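Local coordinates for protein CRISPR system CMR subunit Cmr7 1 (Sulfolobus solfataricus, PDB 2X5Q) that is a subunit of the CMR ribonucleoprotein complex of CRISPR antiviral defence, in which it possibly takes part as dimers, at residues I84-K89 against K161-I166; T153-V158 against K177-V182; E10-P15 against G88-G93; I56-G61 against Y107-K112; K97-P102 against N117-L122. One frame throughout, in Å; residues are numbered along the deposited sequence.

Interaction 1 of 5, residues I84-K89 against K161-I166; sequences ILISGK and KIYAKI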
# COMPACT_ATOMS: atom_id res chain seq x y z
N ILE A 84 8.43 12.05 -8.67
CA ILE A 84 9.46 11.64 -9.61
C ILE A 84 10.46 10.83 -8.83
O ILE A 84 10.54 10.92 -7.60
CB ILE A 84 10.12 12.84 -10.33
CG1 ILE A 84 10.69 13.86 -9.34
CG2 ILE A 84 9.12 13.49 -11.30
CD1 ILE A 84 11.52 14.92 -10.01
N LEU A 85 11.20 10.01 -9.57
CA LEU A 85 12.26 9.23 -9.01
C LEU A 85 13.56 9.79 -9.56
O LEU A 85 13.75 9.87 -10.79
CB LEU A 85 12.12 7.76 -9.39
CG LEU A 85 11.01 6.98 -8.70
CD1 LEU A 85 10.77 5.67 -9.44
CD2 LEU A 85 11.33 6.74 -7.20
N ILE A 86 14.44 10.19 -8.65
CA ILE A 86 15.70 10.81 -9.02
C ILE A 86 16.82 10.19 -8.21
O ILE A 86 16.57 9.68 -7.13
CB ILE A 86 15.66 12.33 -8.79
CG1 ILE A 86 15.45 12.67 -7.30
CG2 ILE A 86 14.55 12.97 -9.68
CD1 ILE A 86 15.39 14.17 -7.03
N SER A 87 18.04 10.22 -8.75
CA SER A 87 19.21 9.77 -7.99
C SER A 87 19.49 10.72 -6.83
O SER A 87 19.71 11.92 -7.02
CB SER A 87 20.44 9.64 -8.88
OG SER A 87 21.58 9.42 -8.08
N GLY A 88 19.50 10.15 -5.64
CA GLY A 88 19.58 10.96 -4.44
C GLY A 88 19.19 10.19 -3.20
O GLY A 88 19.12 8.96 -3.21
N LYS A 89 18.95 10.92 -2.12
CA LYS A 89 18.65 10.29 -0.85
C LYS A 89 17.88 11.21 0.09
O LYS A 89 17.95 12.42 -0.02
CB LYS A 89 19.94 9.82 -0.19
CG LYS A 89 20.89 10.93 0.21
CD LYS A 89 22.23 10.37 0.71
CE LYS A 89 22.20 9.99 2.18
NZ LYS A 89 23.58 9.65 2.71
N LYS A 161 16.30 22.94 -11.69
CA LYS A 161 17.54 22.74 -10.94
C LYS A 161 18.04 21.30 -11.08
O LYS A 161 19.23 21.08 -11.39
CB LYS A 161 17.38 23.15 -9.48
CG LYS A 161 17.27 24.66 -9.26
CD LYS A 161 17.93 25.50 -10.39
CE LYS A 161 17.64 27.01 -10.27
NZ LYS A 161 16.18 27.35 -10.36
N ILE A 162 17.14 20.34 -10.88
CA ILE A 162 17.47 18.93 -11.00
C ILE A 162 17.91 18.62 -12.43
O ILE A 162 18.94 18.00 -12.64
CB ILE A 162 16.27 17.99 -10.63
CG1 ILE A 162 15.77 18.24 -9.20
CG2 ILE A 162 16.68 16.53 -10.72
CD1 ILE A 162 14.41 17.56 -8.89
N TYR A 163 17.13 19.08 -13.40
CA TYR A 163 17.40 18.84 -14.81
C TYR A 163 17.85 20.13 -15.49
O TYR A 163 17.34 20.48 -16.55
CB TYR A 163 16.14 18.31 -15.50
CG TYR A 163 15.54 17.09 -14.85
CD1 TYR A 163 15.96 15.81 -15.22
CD2 TYR A 163 14.57 17.20 -13.89
CE1 TYR A 163 15.42 14.68 -14.63
CE2 TYR A 163 14.01 16.07 -13.29
CZ TYR A 163 14.44 14.82 -13.67
OH TYR A 163 13.91 13.69 -13.08
N ALA A 164 18.80 20.83 -14.87
CA ALA A 164 19.32 22.11 -15.36
C ALA A 164 19.79 22.09 -16.82
O ALA A 164 19.39 22.93 -17.62
CB ALA A 164 20.45 22.60 -14.45
N LYS A 165 20.63 21.13 -17.18
CA LYS A 165 21.17 21.09 -18.54
C LYS A 165 20.11 20.83 -19.61
O LYS A 165 20.00 21.57 -20.59
CB LYS A 165 22.33 20.08 -18.63
CG LYS A 165 23.61 20.67 -18.04
CD LYS A 165 24.73 19.67 -17.97
CE LYS A 165 26.03 20.35 -17.53
NZ LYS A 165 26.79 20.97 -18.65
N ILE A 166 19.30 19.80 -19.39
CA ILE A 166 18.22 19.50 -20.32
C ILE A 166 17.28 20.69 -20.43
O ILE A 166 16.96 21.13 -21.54
CB ILE A 166 17.44 18.24 -19.92
CG1 ILE A 166 18.36 17.02 -19.91
CG2 ILE A 166 16.26 18.03 -20.89
CD1 ILE A 166 17.67 15.71 -19.47
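Ile162 puts its CD1 methyl against two isoleucines of a β-strand at once, lying 4.1 Å from Ile84 CD1 and 4.0 Å from Ile86 CD1. This is helix-on-sheet packing: the end of helix 148-162 and the junction to helix 164-169 rest on strand 80-86 of the mixed sheet. Ile84 and Ile86 are alternate residues of that strand and therefore face the helical layer together, while Leu85 between them turns to the other side. Ile84 meets Ile162 tip to tip, whereas Ile86 crosses it at about a right angle. In Ile86, CG1 sits between the backbone N and the carbonyl carbon (chi1 62°), and from there the chain extends to bring CD1 up to Ile162.

Tyr163 supplies the second half of the contact. It leaves the helical path at the end of helix 148-162 and also takes the N-cap position of the next helix, so the ring springs from the joint between the two. Its far end reaches the strand: the hydroxyl OH lies 3.5 Å from Ile86 CG2, and Ile84 CD1 approaches the ring edge, near its plane, 4.3 Å from CE2. Among these apolar groups the buried hydroxyl is satisfied by a hydrogen bond to the carbonyl of Ser46, which ties the ring to the loop beside the strand. His44 of the same loop meets the ring with its plane steeply inclined. Over one face of the tyrosine, displaced toward the rim, lies CG2 of the preceding Ile162, 3.7 Å above the ring plane.

Interaction 2 of 5, residues T153-V158 against K177-V182; sequences TIVDNV and KLYRDV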
# COMPACT_ATOMS: atom_id res chain seq x y z
N THR A 153 6.52 27.63 -10.22
CA THR A 153 7.68 27.63 -9.31
C THR A 153 8.29 26.23 -9.22
O THR A 153 9.52 26.08 -9.14
CB THR A 153 7.32 28.14 -7.89
OG1 THR A 153 6.44 27.21 -7.25
CG2 THR A 153 6.67 29.50 -7.96
N ILE A 154 7.46 25.19 -9.28
CA ILE A 154 7.99 23.82 -9.30
C ILE A 154 8.85 23.57 -10.55
O ILE A 154 9.92 22.98 -10.47
CB ILE A 154 6.88 22.77 -9.15
CG1 ILE A 154 6.38 22.79 -7.71
CG2 ILE A 154 7.35 21.37 -9.51
CD1 ILE A 154 5.21 21.92 -7.47
N VAL A 155 8.38 24.05 -11.70
CA VAL A 155 9.17 23.93 -12.93
C VAL A 155 10.43 24.81 -12.89
O VAL A 155 11.51 24.34 -13.24
CB VAL A 155 8.32 24.26 -14.16
CG1 VAL A 155 9.19 24.32 -15.40
CG2 VAL A 155 7.20 23.22 -14.32
N ASP A 156 10.30 26.05 -12.43
CA ASP A 156 11.42 27.02 -12.48
C ASP A 156 12.45 26.85 -11.37
O ASP A 156 13.64 27.15 -11.56
CB ASP A 156 10.88 28.45 -12.42
CG ASP A 156 10.02 28.81 -13.62
OD1 ASP A 156 10.15 28.18 -14.69
OD2 ASP A 156 9.20 29.73 -13.47
N ASN A 157 12.01 26.40 -10.21
CA ASN A 157 12.87 26.28 -9.04
C ASN A 157 13.24 24.85 -8.70
O ASN A 157 14.21 24.65 -7.99
CB ASN A 157 12.19 26.89 -7.80
CG ASN A 157 12.07 28.40 -7.86
OD1 ASN A 157 12.59 29.05 -8.77
ND2 ASN A 157 11.38 28.97 -6.88
N VAL A 158 12.47 23.87 -9.16
CA VAL A 158 12.75 22.48 -8.82
C VAL A 158 13.24 21.69 -10.03
O VAL A 158 14.40 21.30 -10.06
CB VAL A 158 11.55 21.81 -8.12
CG1 VAL A 158 11.80 20.32 -7.86
CG2 VAL A 158 11.26 22.52 -6.82
N LYS A 177 5.42 23.05 -22.41
CA LYS A 177 4.93 21.66 -22.37
C LYS A 177 5.19 21.03 -21.01
O LYS A 177 4.29 20.40 -20.44
CB LYS A 177 5.56 20.81 -23.48
CG LYS A 177 5.17 19.32 -23.46
CD LYS A 177 3.66 19.11 -23.44
CE LYS A 177 3.27 17.66 -23.69
NZ LYS A 177 3.99 16.71 -22.80
N LEU A 178 6.40 21.21 -20.49
CA LEU A 178 6.79 20.74 -19.16
C LEU A 178 5.91 21.34 -18.07
O LEU A 178 5.46 20.63 -17.17
CB LEU A 178 8.28 21.04 -18.87
CG LEU A 178 8.88 20.50 -17.56
CD1 LEU A 178 8.82 18.95 -17.48
CD2 LEU A 178 10.31 20.98 -17.35
N TYR A 179 5.63 22.64 -18.15
CA TYR A 179 4.68 23.26 -17.23
C TYR A 179 3.29 22.63 -17.35
O TYR A 179 2.66 22.32 -16.33
CB TYR A 179 4.54 24.77 -17.45
CG TYR A 179 3.34 25.28 -16.69
CD1 TYR A 179 3.39 25.40 -15.31
CD2 TYR A 179 2.12 25.53 -17.33
CE1 TYR A 179 2.29 25.82 -14.58
CE2 TYR A 179 1.00 25.95 -16.60
CZ TYR A 179 1.10 26.09 -15.23
OH TYR A 179 0.02 26.49 -14.46
N ARG A 180 2.78 22.50 -18.57
CA ARG A 180 1.48 21.86 -18.74
C ARG A 180 1.47 20.46 -18.14
O ARG A 180 0.56 20.13 -17.37
CB ARG A 180 1.06 21.83 -20.21
CG ARG A 180 0.68 23.21 -20.75
CD ARG A 180 -0.15 23.09 -22.01
NE ARG A 180 0.55 22.39 -23.09
CZ ARG A 180 1.46 22.93 -23.89
NH1 ARG A 180 1.85 24.20 -23.73
NH2 ARG A 180 2.00 22.21 -24.87
N ASP A 181 2.49 19.66 -18.46
CA ASP A 181 2.66 18.32 -17.86
C ASP A 181 2.53 18.36 -16.34
O ASP A 181 1.75 17.60 -15.74
CB ASP A 181 4.03 17.74 -18.22
CG ASP A 181 4.08 17.13 -19.61
OD1 ASP A 181 3.09 17.25 -20.36
OD2 ASP A 181 5.13 16.54 -19.97
N VAL A 182 3.30 19.24 -15.71
CA VAL A 182 3.31 19.34 -14.24
C VAL A 182 1.92 19.67 -13.71
O VAL A 182 1.46 19.04 -12.75
CB VAL A 182 4.37 20.35 -13.74
CG1 VAL A 182 4.19 20.66 -12.28
CG2 VAL A 182 5.78 19.78 -13.99
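Two helices of the α-helical layer, 148-162 and 172-185, meet here through Val155, which is set among Leu178, Tyr179 and Val182 of the partner. Its two methyls divide the work. CG1, anti to the backbone N (chi1 172°), reaches Leu178 CD2 at 4.0 Å, while CG2 lies 3.7 Å from Val182 CG2. The same CG2 comes 3.8 Å from Tyr179 CA, close to the backbone of the second helix, and stands at the edge of the tyrosine ring, near its plane. Leu178 and Val182 each run past Val155 in the opposite direction, so the side chains interleave instead of meeting head-on.

The arrangement is a helix pair joined through the short helix 164-169, with the N-to-C directions of the local segments 121° apart and their axes approaching to 9.8 Å. Helix 148-162 widens into a π-type turn at 154-158, which begins where Ile154 and Val155 face the partner. Toward the side of Ile154 the interface continues more loosely, Ile154 CG2 lying 4.3 Å from Val182 CG1. Tyr167 of helix 164-169 packs on both Val155 and Leu178, closing the apolar cluster from the connecting helix. Tyr179 directs its hydroxyl to the carbonyl of Arg148 in a hydrogen bond. Off the interface, an i to i+4 salt bridge joins Lys177 to Asp181, whose OD2 also accepts a bond from Leu53 N and so ties the helix to strand 52-60.

Interaction 3 of 5, residues E10-P15 against G88-G93; sequences EQVFLP and GKILKG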
# COMPACT_ATOMS: atom_id res chain seq x y z
N GLU A 10 20.66 4.09 -6.94
CA GLU A 10 19.57 4.17 -5.97
C GLU A 10 18.79 5.47 -6.15
O GLU A 10 19.39 6.54 -6.37
CB GLU A 10 20.09 4.05 -4.52
CG GLU A 10 20.53 2.62 -4.14
CD GLU A 10 20.66 2.40 -2.62
OE1 GLU A 10 21.08 1.29 -2.23
OE2 GLU A 10 20.35 3.31 -1.82
N GLN A 11 17.47 5.38 -6.08
CA GLN A 11 16.60 6.54 -6.29
C GLN A 11 15.88 6.97 -5.01
O GLN A 11 15.83 6.23 -4.04
CB GLN A 11 15.57 6.23 -7.37
CG GLN A 11 16.21 5.65 -8.66
CD GLN A 11 16.76 6.73 -9.58
OE1 GLN A 11 16.03 7.64 -9.97
NE2 GLN A 11 18.03 6.62 -9.96
N VAL A 12 15.35 8.19 -5.03
CA VAL A 12 14.49 8.68 -3.97
C VAL A 12 13.20 9.17 -4.62
O VAL A 12 13.23 9.76 -5.69
CB VAL A 12 15.16 9.82 -3.14
CG1 VAL A 12 15.50 11.02 -4.01
CG2 VAL A 12 14.26 10.26 -1.98
N PHE A 13 12.07 8.86 -4.01
CA PHE A 13 10.76 9.39 -4.43
C PHE A 13 10.60 10.80 -3.93
O PHE A 13 10.58 11.05 -2.71
CB PHE A 13 9.63 8.51 -3.88
CG PHE A 13 8.23 8.95 -4.27
CD1 PHE A 13 7.77 8.79 -5.57
CD2 PHE A 13 7.36 9.48 -3.32
CE1 PHE A 13 6.46 9.16 -5.91
CE2 PHE A 13 6.03 9.85 -3.65
CZ PHE A 13 5.59 9.69 -4.93
N LEU A 14 10.46 11.73 -4.88
CA LEU A 14 10.23 13.13 -4.55
C LEU A 14 8.75 13.38 -4.80
O LEU A 14 8.33 13.46 -5.95
CB LEU A 14 11.13 14.01 -5.44
CG LEU A 14 11.22 15.52 -5.27
CD1 LEU A 14 12.39 16.05 -6.09
CD2 LEU A 14 9.96 16.24 -5.68
N PRO A 15 7.95 13.48 -3.71
CA PRO A 15 6.55 13.88 -3.89
C PRO A 15 6.43 15.28 -4.46
O PRO A 15 7.11 16.20 -3.99
CB PRO A 15 5.97 13.85 -2.45
CG PRO A 15 6.94 13.09 -1.64
CD PRO A 15 8.28 13.24 -2.30
N GLY A 88 19.50 10.15 -5.64
CA GLY A 88 19.58 10.96 -4.44
C GLY A 88 19.19 10.19 -3.20
O GLY A 88 19.12 8.96 -3.21
N LYS A 89 18.95 10.92 -2.12
CA LYS A 89 18.65 10.29 -0.85
C LYS A 89 17.88 11.21 0.09
O LYS A 89 17.95 12.42 -0.02
CB LYS A 89 19.94 9.82 -0.19
CG LYS A 89 20.89 10.93 0.21
CD LYS A 89 22.23 10.37 0.71
CE LYS A 89 22.20 9.99 2.18
NZ LYS A 89 23.58 9.65 2.71
N ILE A 90 17.16 10.60 1.02
CA ILE A 90 16.46 11.32 2.07
C ILE A 90 17.51 11.70 3.11
O ILE A 90 18.13 10.83 3.71
CB ILE A 90 15.32 10.46 2.65
CG1 ILE A 90 14.34 10.09 1.53
CG2 ILE A 90 14.58 11.21 3.76
CD1 ILE A 90 13.33 9.05 1.88
N LEU A 91 17.73 13.00 3.29
CA LEU A 91 18.72 13.50 4.26
C LEU A 91 18.15 13.71 5.65
O LEU A 91 18.84 13.55 6.64
CB LEU A 91 19.35 14.82 3.78
CG LEU A 91 20.49 14.74 2.77
CD1 LEU A 91 21.22 16.08 2.72
CD2 LEU A 91 21.47 13.63 3.11
N LYS A 92 16.88 14.10 5.70
CA LYS A 92 16.18 14.25 6.96
C LYS A 92 14.80 13.64 6.80
O LYS A 92 14.12 13.87 5.79
CB LYS A 92 16.08 15.73 7.37
CG LYS A 92 15.28 15.96 8.60
CD LYS A 92 15.15 17.44 8.93
CE LYS A 92 14.09 18.10 8.08
NZ LYS A 92 13.96 19.54 8.43
N GLY A 93 14.41 12.83 7.78
CA GLY A 93 13.13 12.12 7.72
C GLY A 93 13.31 10.62 7.72
O GLY A 93 14.40 10.11 7.47
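Strands 11-15 and 88-90 pass each other at 62° between their N-to-C directions, with the short axes 5.3 Å apart at closest approach. They are not paired as neighbours in a sheet. Val12 and Lys89 have the nearest CA atoms, 5.4 Å apart, and Glu10 O remains 3.7 Å from Gly88 N, so the backbones come near each other without bonding. The absence of a side chain at Gly88 is consistent with this closeness: Val12 lies directly against its main chain, CG1 standing 3.9 Å from Gly88 C and equally near Lys89 N.

Val12 carries the contact with both branches. CG1 lies between the backbone N and the carbonyl carbon (chi1 60°), over the peptide that joins Gly88 to Lys89. CG2 turns instead to Ile90 and touches CG1 of that residue at 3.5 Å, a snug apolar meeting of two side chains that cross at a slant. At the exposed margin, Glu10 takes part only peripherally.

Strand 11-15 runs in the mixed sheet between strands 80-86 and 117-123, while strand 88-92 borders the four-stranded antiparallel sheet next to 35-38. The contact thus joins the two sheets just after the corner at Ser87, with Ile36 packing on Val12 and Ser121 on Ile90.

Interaction 4 of 5, residues I56-G61 against Y107-K112; sequences ILVLTG and YIIRKK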
# COMPACT_ATOMS: atom_id res chain seq x y z
N ILE A 56 6.76 8.90 -14.17
CA ILE A 56 6.22 9.41 -12.93
C ILE A 56 5.67 8.25 -12.11
O ILE A 56 4.90 7.44 -12.61
CB ILE A 56 5.09 10.44 -13.18
CG1 ILE A 56 5.63 11.70 -13.87
CG2 ILE A 56 4.41 10.85 -11.86
CD1 ILE A 56 5.36 11.78 -15.33
N LEU A 57 6.07 8.16 -10.84
CA LEU A 57 5.56 7.10 -9.96
C LEU A 57 4.27 7.53 -9.26
O LEU A 57 4.21 8.59 -8.64
CB LEU A 57 6.62 6.69 -8.95
CG LEU A 57 6.27 5.50 -8.06
CD1 LEU A 57 6.18 4.22 -8.88
CD2 LEU A 57 7.30 5.39 -6.94
N VAL A 58 3.25 6.68 -9.35
CA VAL A 58 1.98 6.90 -8.69
C VAL A 58 1.93 5.94 -7.51
O VAL A 58 1.87 4.73 -7.69
CB VAL A 58 0.78 6.63 -9.63
CG1 VAL A 58 -0.58 6.95 -8.91
CG2 VAL A 58 0.94 7.42 -10.91
N LEU A 59 2.00 6.48 -6.31
CA LEU A 59 1.99 5.64 -5.11
C LEU A 59 0.57 5.53 -4.59
O LEU A 59 0.11 6.43 -3.90
CB LEU A 59 2.92 6.26 -4.07
CG LEU A 59 3.62 5.31 -3.13
CD1 LEU A 59 4.54 4.41 -3.94
CD2 LEU A 59 4.39 6.12 -2.07
N THR A 60 -0.12 4.44 -4.93
CA THR A 60 -1.51 4.25 -4.49
C THR A 60 -1.54 3.68 -3.06
O THR A 60 -0.58 3.10 -2.60
CB THR A 60 -2.32 3.36 -5.49
OG1 THR A 60 -1.77 2.04 -5.54
CG2 THR A 60 -2.29 3.95 -6.91
N GLY A 61 -2.66 3.84 -2.36
CA GLY A 61 -2.75 3.44 -0.94
C GLY A 61 -1.96 4.34 0.01
O GLY A 61 -1.73 3.96 1.16
N TYR A 107 4.08 1.27 -10.49
CA TYR A 107 3.01 2.04 -11.12
C TYR A 107 3.58 3.35 -11.68
O TYR A 107 3.46 4.43 -11.08
CB TYR A 107 1.88 2.30 -10.13
CG TYR A 107 0.62 2.90 -10.71
CD1 TYR A 107 0.46 3.12 -12.07
CD2 TYR A 107 -0.46 3.19 -9.88
CE1 TYR A 107 -0.70 3.64 -12.58
CE2 TYR A 107 -1.63 3.73 -10.38
CZ TYR A 107 -1.74 3.97 -11.73
OH TYR A 107 -2.89 4.49 -12.25
N ILE A 108 4.20 3.24 -12.86
CA ILE A 108 4.89 4.35 -13.50
C ILE A 108 4.05 4.82 -14.68
O ILE A 108 3.65 4.00 -15.51
CB ILE A 108 6.31 3.91 -13.97
CG1 ILE A 108 7.21 3.52 -12.77
CG2 ILE A 108 6.98 5.00 -14.81
CD1 ILE A 108 8.56 2.83 -13.18
N ILE A 109 3.75 6.11 -14.76
CA ILE A 109 3.04 6.66 -15.92
C ILE A 109 3.94 7.54 -16.79
O ILE A 109 5.02 7.95 -16.36
CB ILE A 109 1.76 7.42 -15.51
CG1 ILE A 109 2.07 8.53 -14.51
CG2 ILE A 109 0.74 6.45 -14.92
CD1 ILE A 109 0.97 9.55 -14.39
N ARG A 110 3.48 7.81 -18.02
CA ARG A 110 4.26 8.52 -19.03
C ARG A 110 5.58 7.78 -19.20
O ARG A 110 6.65 8.37 -19.12
CB ARG A 110 4.52 9.97 -18.62
CG ARG A 110 3.29 10.78 -18.22
CD ARG A 110 2.45 11.12 -19.40
NE ARG A 110 1.30 11.95 -19.04
CZ ARG A 110 1.14 13.25 -19.33
NH1 ARG A 110 2.08 13.95 -19.97
NH2 ARG A 110 0.02 13.86 -18.95
N LYS A 111 5.50 6.46 -19.41
CA LYS A 111 6.70 5.61 -19.40
C LYS A 111 7.64 5.91 -20.57
O LYS A 111 7.18 6.07 -21.69
CB LYS A 111 6.34 4.12 -19.41
CG LYS A 111 6.12 3.51 -18.05
CD LYS A 111 6.00 1.97 -18.14
CE LYS A 111 7.37 1.26 -18.03
NZ LYS A 111 7.29 -0.22 -17.67
N LYS A 112 8.93 6.01 -20.28
CA LYS A 112 9.96 6.21 -21.31
C LYS A 112 11.21 5.43 -20.95
O LYS A 112 11.83 5.72 -19.93
CB LYS A 112 10.33 7.68 -21.46
CG LYS A 112 11.39 7.95 -22.55
CD LYS A 112 12.21 9.21 -22.26
CE LYS A 112 13.33 9.41 -23.28
NZ LYS A 112 14.32 8.28 -23.27
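Three backbone hydrogen bonds join Ile56 and Val58 to Tyr107 and Ile109 across an antiparallel strand pair. Ile56 and Ile109 bond in both directions, Ile109 N giving to Ile56 O at 2.8 Å and Ile56 N to Ile109 O at 3.0 Å. Val58 N adds the straightest, to Tyr107 O at 2.8 Å with 172° at the hydrogen. Leu57 and Ile108 form the intervening non-hydrogen-bonded pair.

Beyond the backbone, Tyr107 has CG anti to the backbone N (chi1 -171°), and its ring lies over Val58 in a CH-π contact: Val58 CB is 3.8 Å from the ring centroid, displaced toward the rim. Thr60 meets the same ring at its edge, CG2 lying in the plane 3.5 Å from Tyr107 CE2. Ile109 CG1 packs beside Ile56 CB at 3.8 Å. The Ile56 and Arg110 side chains lie side by side, pointing the same way, with Ile56 CD1 3.7 Å from Arg110 CG.

Strand 108-109 is thus added to one side of strand 52-60, which pairs with strand 80-86 on its other side. Phe186, just beyond helix 172-185, packs on Ile56, and Pro77 of the second subunit packs on Thr60 and Tyr107.

Interaction 5 of 5, residues K97-P102 against N117-L122; sequences KIIGIP and NITFSL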
# COMPACT_ATOMS: atom_id res chain seq x y z
N LYS A 97 12.88 1.77 2.27
CA LYS A 97 13.60 1.44 1.05
C LYS A 97 13.02 0.21 0.39
O LYS A 97 12.84 -0.82 1.04
CB LYS A 97 15.08 1.21 1.38
CG LYS A 97 15.93 0.88 0.17
CD LYS A 97 17.41 0.71 0.54
CE LYS A 97 18.13 2.03 0.48
NZ LYS A 97 19.59 1.93 0.78
N ILE A 98 12.75 0.31 -0.91
CA ILE A 98 12.37 -0.83 -1.73
C ILE A 98 13.60 -1.25 -2.52
O ILE A 98 14.12 -0.46 -3.30
CB ILE A 98 11.28 -0.48 -2.73
CG1 ILE A 98 9.97 -0.13 -2.02
CG2 ILE A 98 11.07 -1.64 -3.71
CD1 ILE A 98 9.92 1.24 -1.40
N ILE A 99 14.04 -2.50 -2.35
CA ILE A 99 15.31 -2.97 -2.90
C ILE A 99 15.11 -3.88 -4.10
O ILE A 99 14.54 -4.96 -3.99
CB ILE A 99 16.16 -3.71 -1.83
CG1 ILE A 99 16.41 -2.81 -0.61
CG2 ILE A 99 17.47 -4.18 -2.41
CD1 ILE A 99 16.88 -3.57 0.68
N GLY A 100 15.60 -3.43 -5.26
CA GLY A 100 15.65 -4.23 -6.47
C GLY A 100 14.31 -4.69 -7.00
O GLY A 100 14.19 -5.78 -7.52
N ILE A 101 13.28 -3.85 -6.90
CA ILE A 101 11.99 -4.21 -7.47
C ILE A 101 12.06 -4.10 -9.01
O ILE A 101 12.60 -3.13 -9.53
CB ILE A 101 10.85 -3.32 -6.95
CG1 ILE A 101 9.49 -3.92 -7.35
CG2 ILE A 101 11.01 -1.88 -7.44
CD1 ILE A 101 8.29 -3.13 -6.86
N PRO A 102 11.55 -5.12 -9.71
CA PRO A 102 11.36 -5.04 -11.15
C PRO A 102 10.57 -3.81 -11.52
O PRO A 102 9.49 -3.56 -10.94
CB PRO A 102 10.59 -6.32 -11.47
CG PRO A 102 11.04 -7.28 -10.45
CD PRO A 102 11.18 -6.46 -9.20
N ASN A 117 15.82 -3.40 -12.79
CA ASN A 117 15.44 -3.33 -11.40
C ASN A 117 15.80 -1.98 -10.83
O ASN A 117 16.84 -1.43 -11.18
CB ASN A 117 16.16 -4.44 -10.63
CG ASN A 117 15.82 -5.80 -11.15
OD1 ASN A 117 14.66 -6.11 -11.38
ND2 ASN A 117 16.84 -6.63 -11.36
N ILE A 118 14.92 -1.48 -9.96
CA ILE A 118 15.07 -0.19 -9.30
C ILE A 118 15.09 -0.38 -7.79
O ILE A 118 14.28 -1.12 -7.25
CB ILE A 118 13.90 0.76 -9.67
CG1 ILE A 118 13.89 1.01 -11.19
CG2 ILE A 118 14.00 2.08 -8.93
CD1 ILE A 118 12.96 2.10 -11.63
N THR A 119 16.06 0.27 -7.13
CA THR A 119 16.03 0.47 -5.68
C THR A 119 15.68 1.93 -5.41
O THR A 119 16.26 2.85 -6.03
CB THR A 119 17.37 0.12 -5.05
OG1 THR A 119 17.62 -1.28 -5.20
CG2 THR A 119 17.39 0.48 -3.57
N PHE A 120 14.70 2.15 -4.55
CA PHE A 120 14.28 3.52 -4.23
C PHE A 120 13.74 3.64 -2.82
O PHE A 120 13.26 2.66 -2.23
CB PHE A 120 13.26 4.05 -5.25
CG PHE A 120 11.88 3.47 -5.12
CD1 PHE A 120 10.84 4.23 -4.60
CD2 PHE A 120 11.60 2.19 -5.57
CE1 PHE A 120 9.57 3.71 -4.50
CE2 PHE A 120 10.34 1.67 -5.48
CZ PHE A 120 9.32 2.42 -4.93
N SER A 121 13.84 4.85 -2.27
CA SER A 121 13.35 5.13 -0.92
C SER A 121 12.22 6.16 -0.92
O SER A 121 12.22 7.09 -1.72
CB SER A 121 14.51 5.62 -0.05
OG SER A 121 15.47 4.59 0.13
N LEU A 122 11.27 5.98 0.01
CA LEU A 122 10.12 6.86 0.22
C LEU A 122 10.22 7.52 1.58
O LEU A 122 10.59 6.84 2.52
CB LEU A 122 8.83 6.03 0.25
CG LEU A 122 8.61 5.05 -0.89
CD1 LEU A 122 7.53 4.06 -0.52
CD2 LEU A 122 8.28 5.81 -2.18
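This is an antiparallel β pairing interrupted by a β bulge, between strands 95-102 and 117-123 of the mixed sheet at the interface with the second subunit. Ile98 and Phe120 make a hydrogen-bonded pair, Ile98 N reaching Phe120 O at 2.7 Å. After the register slips by one residue, Ile101 pairs with Ile118: Ile118 N gives a straight 2.9 Å bond to Ile101 O, but the return bond from Ile101 N is weak. At the bulge, where Gly100 has a positive phi, Thr119 OG1, held beside its own backbone N (chi1 -66°), accepts the N-H of Gly100, with 3.0 Å between OG1 and Gly100 N.

Ile98 and Phe120 lie side by side on the buried face. CD1 of the isoleucine stands over one ring face, 4.1 Å from the centroid and offset toward the rim, in a CH-π contact, while Ile101 CG2 reaches the ring edge. Leu122 continues this apolar row, its CD1 lying 3.8 Å from Ile98 CD1. On the other face, Lys97 CB passes 3.6 Å from Ser121 OG, and Lys97 NZ forms a salt bridge with Glu10.

Lys97 to Ile99 also pair in parallel with a strand of the second subunit, and Phe75 of that subunit packs on Ile98 and Leu122. The chemistry implies a bulge held by a peptide N-H bonded to a side-chain hydroxyl where regular pairing weakens, and an apolar face that runs on to Phe75 of the second subunit.

In the fold
Four of the contacts are built around the mixed sheet, and strand 11-15 links three of them. It bonds to strand 80-86 of interaction 1 through Val12 N and Ile86 O, 2.9 Å apart, and to strand 117-123 of interaction 5 through Gln11 N and Thr119 O at 2.8 Å. Interactions 1 and 3 share Gly88 and Lys89, where the chain passes from one sheet to the next. Phe120 meets Leu85 and Leu57, bringing interactions 1, 4 and 5 into one core. Interaction 2 belongs to the helical layer, its centre about 26 Å from that of interaction 5; a weak, long ion pair between Asp181 and Arg110 relates it to interaction 4. Interactions 4 and 5 both touch the second subunit.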